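Local coordinates for ABC transporter permease (Klebsiella pneumoniae, PDB 5NUP), which probably helps clear misplaced phospholipids from the outer leaflet of the bacterial outer membrane, as a lipoprotein of the MlaA family, at residues F20-F25 with P194-R199; N28-D33 with L187-S192. All coordinates share one frame; numbering follows the deposited sequence.

Contact 1. Residues F20-F25 with P194-R199; sequences FNRTMF and PYILMR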
loop_
_atom_site.group_PDB
_atom_site.type_symbol
_atom_site.label_atom_id
_atom_site.label_comp_id
_atom_site.label_asym_id
_atom_site.label_seq_id
_atom_site.Cartn_x
_atom_site.Cartn_y
_atom_site.Cartn_z
ATOM N N PHE F 20 58.520 -51.028 -4.019
ATOM C CA PHE F 20 57.087 -51.279 -4.159
ATOM C C PHE F 20 56.410 -50.189 -4.983
ATOM O O PHE F 20 55.561 -50.486 -5.836
ATOM C CB PHE F 20 56.456 -51.439 -2.766
ATOM C CG PHE F 20 54.944 -51.548 -2.759
ATOM C CD1 PHE F 20 54.331 -52.762 -2.480
ATOM C CD2 PHE F 20 54.136 -50.448 -3.074
ATOM C CE1 PHE F 20 52.948 -52.878 -2.494
ATOM C CE2 PHE F 20 52.754 -50.548 -3.081
ATOM C CZ PHE F 20 52.152 -51.762 -2.792
ATOM N N ASN F 21 56.744 -48.921 -4.712
ATOM C CA ASN F 21 56.018 -47.806 -5.318
ATOM C C ASN F 21 56.201 -47.760 -6.829
ATOM O O ASN F 21 55.220 -47.632 -7.572
ATOM C CB ASN F 21 56.449 -46.490 -4.687
ATOM C CG ASN F 21 56.103 -46.431 -3.236
ATOM O OD1 ASN F 21 55.206 -47.145 -2.787
ATOM N ND2 ASN F 21 56.787 -45.572 -2.490
ATOM N N ARG F 22 57.445 -47.864 -7.314
ATOM C CA ARG F 22 57.648 -47.776 -8.759
ATOM C C ARG F 22 56.979 -48.919 -9.491
ATOM O O ARG F 22 56.645 -48.781 -10.676
ATOM C CB ARG F 22 59.115 -47.742 -9.132
ATOM C CG ARG F 22 59.689 -46.368 -9.175
ATOM C CD ARG F 22 61.166 -46.479 -9.379
ATOM N NE ARG F 22 61.715 -45.330 -10.085
ATOM C CZ ARG F 22 62.594 -44.484 -9.564
ATOM N NH1 ARG F 22 63.047 -43.473 -10.287
ATOM N NH2 ARG F 22 63.020 -44.649 -8.321
ATOM N N THR F 23 56.760 -50.039 -8.800
ATOM C CA THR F 23 56.040 -51.147 -9.409
ATOM C C THR F 23 54.570 -50.794 -9.610
ATOM O O THR F 23 54.023 -51.024 -10.695
ATOM C CB THR F 23 56.187 -52.399 -8.535
ATOM O OG1 THR F 23 57.448 -53.030 -8.795
ATOM C CG2 THR F 23 55.043 -53.392 -8.771
ATOM N N MET F 24 53.923 -50.192 -8.597
ATOM C CA MET F 24 52.536 -49.769 -8.791
ATOM C C MET F 24 52.424 -48.604 -9.765
ATOM O O MET F 24 51.446 -48.526 -10.512
ATOM C CB MET F 24 51.852 -49.383 -7.479
ATOM C CG MET F 24 51.850 -50.434 -6.399
ATOM S SD MET F 24 51.875 -52.143 -6.933
ATOM C CE MET F 24 50.463 -52.310 -7.999
ATOM N N PHE F 25 53.416 -47.711 -9.807
ATOM C CA PHE F 25 53.276 -46.563 -10.685
ATOM C C PHE F 25 53.310 -46.985 -12.136
ATOM O O PHE F 25 52.526 -46.482 -12.949
ATOM C CB PHE F 25 54.368 -45.527 -10.430
ATOM C CG PHE F 25 54.422 -44.461 -11.507
ATOM C CD1 PHE F 25 55.223 -44.603 -12.639
ATOM C CD2 PHE F 25 53.621 -43.322 -11.405
ATOM C CE1 PHE F 25 55.241 -43.610 -13.639
ATOM C CE2 PHE F 25 53.637 -42.339 -12.380
ATOM C CZ PHE F 25 54.444 -42.477 -13.502
ATOM N N PRO F 194 59.484 -40.564 -14.821
ATOM C CA PRO F 194 58.148 -40.016 -14.571
ATOM C C PRO F 194 57.583 -40.422 -13.223
ATOM O O PRO F 194 56.450 -40.042 -12.905
ATOM C CB PRO F 194 57.312 -40.613 -15.719
ATOM C CG PRO F 194 58.329 -41.143 -16.720
ATOM C CD PRO F 194 59.458 -41.604 -15.863
ATOM N N TYR F 195 58.318 -41.233 -12.455
ATOM C CA TYR F 195 57.931 -41.521 -11.077
ATOM C C TYR F 195 58.362 -40.393 -10.155
ATOM O O TYR F 195 57.649 -40.054 -9.201
ATOM C CB TYR F 195 58.536 -42.848 -10.600
ATOM C CG TYR F 195 58.396 -43.074 -9.103
ATOM C CD1 TYR F 195 57.253 -43.660 -8.566
ATOM C CD2 TYR F 195 59.405 -42.694 -8.225
ATOM C CE1 TYR F 195 57.119 -43.862 -7.190
ATOM C CE2 TYR F 195 59.277 -42.886 -6.847
ATOM C CZ TYR F 195 58.137 -43.471 -6.335
ATOM O OH TYR F 195 58.029 -43.662 -4.971
ATOM N N ILE F 196 59.540 -39.820 -10.424
ATOM C CA ILE F 196 60.080 -38.756 -9.585
ATOM C C ILE F 196 59.239 -37.490 -9.680
ATOM O O ILE F 196 58.999 -36.816 -8.671
ATOM C CB ILE F 196 61.547 -38.479 -9.951
ATOM C CG1 ILE F 196 62.415 -39.624 -9.444
ATOM C CG2 ILE F 196 61.997 -37.124 -9.404
ATOM C CD1 ILE F 196 62.018 -40.145 -8.101
ATOM N N LEU F 197 58.782 -37.139 -10.884
ATOM C CA LEU F 197 57.978 -35.929 -11.022
ATOM C C LEU F 197 56.665 -36.074 -10.282
ATOM O O LEU F 197 56.282 -35.197 -9.502
ATOM C CB LEU F 197 57.722 -35.641 -12.496
ATOM C CG LEU F 197 58.977 -35.111 -13.168
ATOM C CD1 LEU F 197 58.713 -34.914 -14.642
ATOM C CD2 LEU F 197 59.455 -33.832 -12.509
ATOM N N MET F 198 55.997 -37.204 -10.473
ATOM C CA MET F 198 54.742 -37.440 -9.794
ATOM C C MET F 198 54.923 -37.461 -8.284
ATOM O O MET F 198 54.013 -37.066 -7.543
ATOM C CB MET F 198 54.116 -38.716 -10.355
ATOM C CG MET F 198 52.960 -39.208 -9.570
ATOM S SD MET F 198 53.322 -40.209 -8.124
ATOM C CE MET F 198 51.939 -41.304 -8.352
ATOM N N ARG F 199 56.068 -37.927 -7.810
ATOM C CA ARG F 199 56.294 -37.896 -6.372
ATOM C C ARG F 199 56.623 -36.482 -5.900
ATOM O O ARG F 199 56.110 -36.039 -4.867
ATOM C CB ARG F 199 57.418 -38.873 -5.971
ATOM C CG ARG F 199 57.868 -38.732 -4.523
ATOM C CD ARG F 199 59.123 -39.502 -4.136
ATOM N NE ARG F 199 60.361 -38.913 -4.629
ATOM C CZ ARG F 199 61.516 -39.563 -4.674
ATOM N NH1 ARG F 199 61.585 -40.811 -4.236
ATOM N NH2 ARG F 199 62.602 -38.954 -5.129
#
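Y195 reaches from helix 194-209 to helix 18-35, where R22 lies over one face of its ring and F25 CB meets the ring edge. Its CG is anti to the backbone N (chi1 169°), which carries it out toward helix 18-35. R22 CG stands 3.7 Å from the centroid of the Y195 ring, a CH-pi contact through the aliphatic part of the arginine. The two side chains cross at about a right angle. Farther along R22, the guanidinium sits near the same tyrosine, with Y195 CD2 3.9 Å above the guanidinium plane. R22 also makes salt bridges to E18 and D193, which hold the charged end of this chain.

F25 meets Y195 in two ways. F25 CB touches the edge of the tyrosine ring, 3.9 Å from Y195 CD1. The F25 ring lies against the start of 194-199, with Y195 CA over its face, a CH-pi contact 4.2 Å from the F25 centroid. M198 CE comes to the edge of the F25 ring, 4.0 Å from F25 CD2. P194 CB packs against F25 CZ at 4.1 Å.

At its far end, Y195 OH accepts a weak hydrogen bond from N21 ND2, 3.4 Å long with an N-H...O angle of 142°. A hydrogen bond between Y195 OH and D15 is the stronger polar link. N21 is buried, and it has further weak bonds to Y132 and Q134.

The two segment axes cross steeply, at 100°, and come within 10.7 Å. This is helix-to-helix packing built on F25 and Y195, with R22 over one face of the tyrosine. It joins the first and last helices of the largely helical MlaA fold.

Contact 2. Residues N28-D33 with L187-S192; sequences NFNVVD and LLRQSS
A cation-pi pair, R189 over F29, joins the loop before helix 194-209 to helix 18-35 at a wider, pi-type turn spanning 28-32. R189 CZ stands 3.9 Å from the centroid of the F29 ring, almost on the ring normal. The guanidinium is modelled too close to the ring, so its exact position is uncertain. It does not lie flat on the ring: the two planes are 77° apart. The R189 chain bends at chi2 (102°), which sets the course of CD. F29 O lies toward the same guanidinium, but the model is too tight there for bond lengths to be trusted. D33 OD2 is over one guanidinium face, and N30 OD1 is over the opposite one. The D33 OD2 to R189 NH1 salt bridge is long, at 3.8 Å, and less sure because NH1 sits too close to a neighbouring atom in the model. No N-H points at this oxygen, so only charge acts. D33 has a firmer partner in R178. L188 adds an apolar touch, with its CG 4.0 Å from F29 CZ. The chemistry suggests that R189 carries its charge to an aromatic face and a nearby carboxylate on the surface, though the detail of the guanidinium is uncertain.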
loop_
_atom_site.group_PDB
_atom_site.type_symbol
_atom_site.label_atom_id
_atom_site.label_comp_id
_atom_site.label_asym_id
_atom_site.label_seq_id
_atom_site.Cartn_x
_atom_site.Cartn_y
_atom_site.Cartn_z
ATOM N N ASN F 28 50.044 -48.057 -12.939
ATOM C CA ASN F 28 49.087 -46.968 -13.106
ATOM C C ASN F 28 49.368 -46.161 -14.364
ATOM O O ASN F 28 48.434 -45.667 -15.002
ATOM C CB ASN F 28 49.097 -46.031 -11.905
ATOM C CG ASN F 28 48.474 -46.654 -10.679
ATOM O OD1 ASN F 28 47.487 -47.382 -10.771
ATOM N ND2 ASN F 28 48.997 -46.293 -9.502
ATOM N N PHE F 29 50.643 -46.018 -14.728
ATOM C CA PHE F 29 51.028 -45.125 -15.812
ATOM C C PHE F 29 50.733 -45.736 -17.181
ATOM O O PHE F 29 50.114 -45.084 -18.029
ATOM C CB PHE F 29 52.519 -44.787 -15.684
ATOM C CG PHE F 29 52.902 -43.448 -16.247
ATOM C CD1 PHE F 29 54.110 -43.280 -16.913
ATOM C CD2 PHE F 29 52.068 -42.353 -16.090
ATOM C CE1 PHE F 29 54.469 -42.052 -17.429
ATOM C CE2 PHE F 29 52.421 -41.117 -16.601
ATOM C CZ PHE F 29 53.620 -40.968 -17.269
ATOM N N ASN F 30 51.104 -47.005 -17.394
ATOM C CA ASN F 30 51.042 -47.609 -18.723
ATOM C C ASN F 30 50.051 -48.758 -18.844
ATOM O O ASN F 30 50.060 -49.451 -19.860
ATOM C CB ASN F 30 52.410 -48.122 -19.181
ATOM C CG ASN F 30 53.550 -47.221 -18.793
ATOM O OD1 ASN F 30 53.695 -46.117 -19.319
ATOM N ND2 ASN F 30 54.417 -47.718 -17.921
ATOM N N VAL F 31 49.199 -48.991 -17.855
ATOM C CA VAL F 31 48.113 -49.936 -18.078
ATOM C C VAL F 31 46.789 -49.282 -17.714
ATOM O O VAL F 31 45.864 -49.243 -18.531
ATOM C CB VAL F 31 48.318 -51.243 -17.297
ATOM C CG1 VAL F 31 47.096 -52.133 -17.437
ATOM C CG2 VAL F 31 49.543 -51.956 -17.802
ATOM N N VAL F 32 46.692 -48.736 -16.501
ATOM C CA VAL F 32 45.415 -48.172 -16.079
ATOM C C VAL F 32 45.121 -46.881 -16.829
ATOM O O VAL F 32 43.967 -46.596 -17.149
ATOM C CB VAL F 32 45.404 -47.969 -14.552
ATOM C CG1 VAL F 32 44.058 -47.441 -14.068
ATOM C CG2 VAL F 32 45.721 -49.279 -13.876
ATOM N N ASP F 33 46.142 -46.097 -17.146
ATOM C CA ASP F 33 45.893 -44.816 -17.790
ATOM C C ASP F 33 45.642 -44.979 -19.296
ATOM O O ASP F 33 44.670 -44.419 -19.805
ATOM C CB ASP F 33 47.052 -43.857 -17.485
ATOM C CG ASP F 33 46.800 -42.443 -17.979
ATOM O OD1 ASP F 33 45.910 -41.747 -17.423
ATOM O OD2 ASP F 33 47.525 -42.024 -18.907
ATOM N N LEU F 187 52.781 -34.785 -21.988
ATOM C CA LEU F 187 54.054 -34.128 -21.732
ATOM C C LEU F 187 54.715 -34.618 -20.446
ATOM O O LEU F 187 55.834 -34.193 -20.138
ATOM C CB LEU F 187 53.858 -32.605 -21.700
ATOM C CG LEU F 187 54.007 -31.921 -23.074
ATOM C CD1 LEU F 187 53.701 -30.419 -23.011
ATOM C CD2 LEU F 187 55.361 -32.191 -23.748
ATOM N N LEU F 188 54.043 -35.478 -19.677
ATOM C CA LEU F 188 54.683 -36.339 -18.686
ATOM C C LEU F 188 55.192 -37.659 -19.252
ATOM O O LEU F 188 56.124 -38.241 -18.682
ATOM C CB LEU F 188 53.703 -36.650 -17.545
ATOM C CG LEU F 188 54.304 -37.197 -16.246
ATOM C CD1 LEU F 188 55.544 -36.405 -15.867
ATOM C CD2 LEU F 188 53.285 -37.198 -15.101
ATOM N N ARG F 189 54.664 -38.118 -20.388
ATOM C CA ARG F 189 54.981 -39.472 -20.826
ATOM C C ARG F 189 56.380 -39.539 -21.409
ATOM O O ARG F 189 57.029 -40.588 -21.336
ATOM C CB ARG F 189 53.968 -39.897 -21.893
ATOM C CG ARG F 189 53.452 -41.332 -21.936
ATOM C CD ARG F 189 52.062 -41.279 -21.304
ATOM N NE ARG F 189 51.395 -42.561 -21.102
ATOM C CZ ARG F 189 51.145 -43.100 -19.920
ATOM N NH1 ARG F 189 50.511 -44.255 -19.831
ATOM N NH2 ARG F 189 51.570 -42.514 -18.828
ATOM N N GLN F 190 56.852 -38.449 -21.999
ATOM C CA GLN F 190 58.263 -38.287 -22.308
ATOM C C GLN F 190 58.823 -37.178 -21.424
ATOM O O GLN F 190 58.398 -36.021 -21.518
ATOM C CB GLN F 190 58.528 -38.051 -23.799
ATOM C CG GLN F 190 58.574 -39.389 -24.575
ATOM C CD GLN F 190 58.869 -39.253 -26.064
ATOM O OE1 GLN F 190 59.185 -38.168 -26.549
ATOM N NE2 GLN F 190 58.802 -40.371 -26.786
ATOM N N SER F 191 59.759 -37.565 -20.560
ATOM C CA SER F 191 60.420 -36.789 -19.520
ATOM C C SER F 191 61.102 -37.854 -18.674
ATOM O O SER F 191 60.432 -38.790 -18.225
ATOM C CB SER F 191 59.437 -35.956 -18.691
ATOM O OG SER F 191 58.960 -34.840 -19.424
ATOM N N SER F 192 62.414 -37.742 -18.464
ATOM C CA SER F 192 63.127 -38.724 -17.656
ATOM C C SER F 192 62.425 -38.925 -16.316
ATOM O O SER F 192 61.837 -37.996 -15.749
ATOM C CB SER F 192 64.583 -38.295 -17.452
ATOM O OG SER F 192 65.130 -38.852 -16.272
#

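In the fold
Contacts 1 and 2 lie side by side, with centres about 10 Å apart, on the same side of the chain's centre. Both use helix 18-35: contact 1 takes its early part and contact 2 its later part. Along the chain the order is 20-25, 28-33, 187-192, 194-199, so contact 2 falls within the span that contact 1 closes. The two also touch. P194 CB packs on F29 CE1 at 3.6 Å, L197 meets L188, and the rings of F25 and F29 meet. Together they bring the last helix and the loop before it back onto the first helix, bringing the N-terminal and C-terminal parts of the modelled chain together.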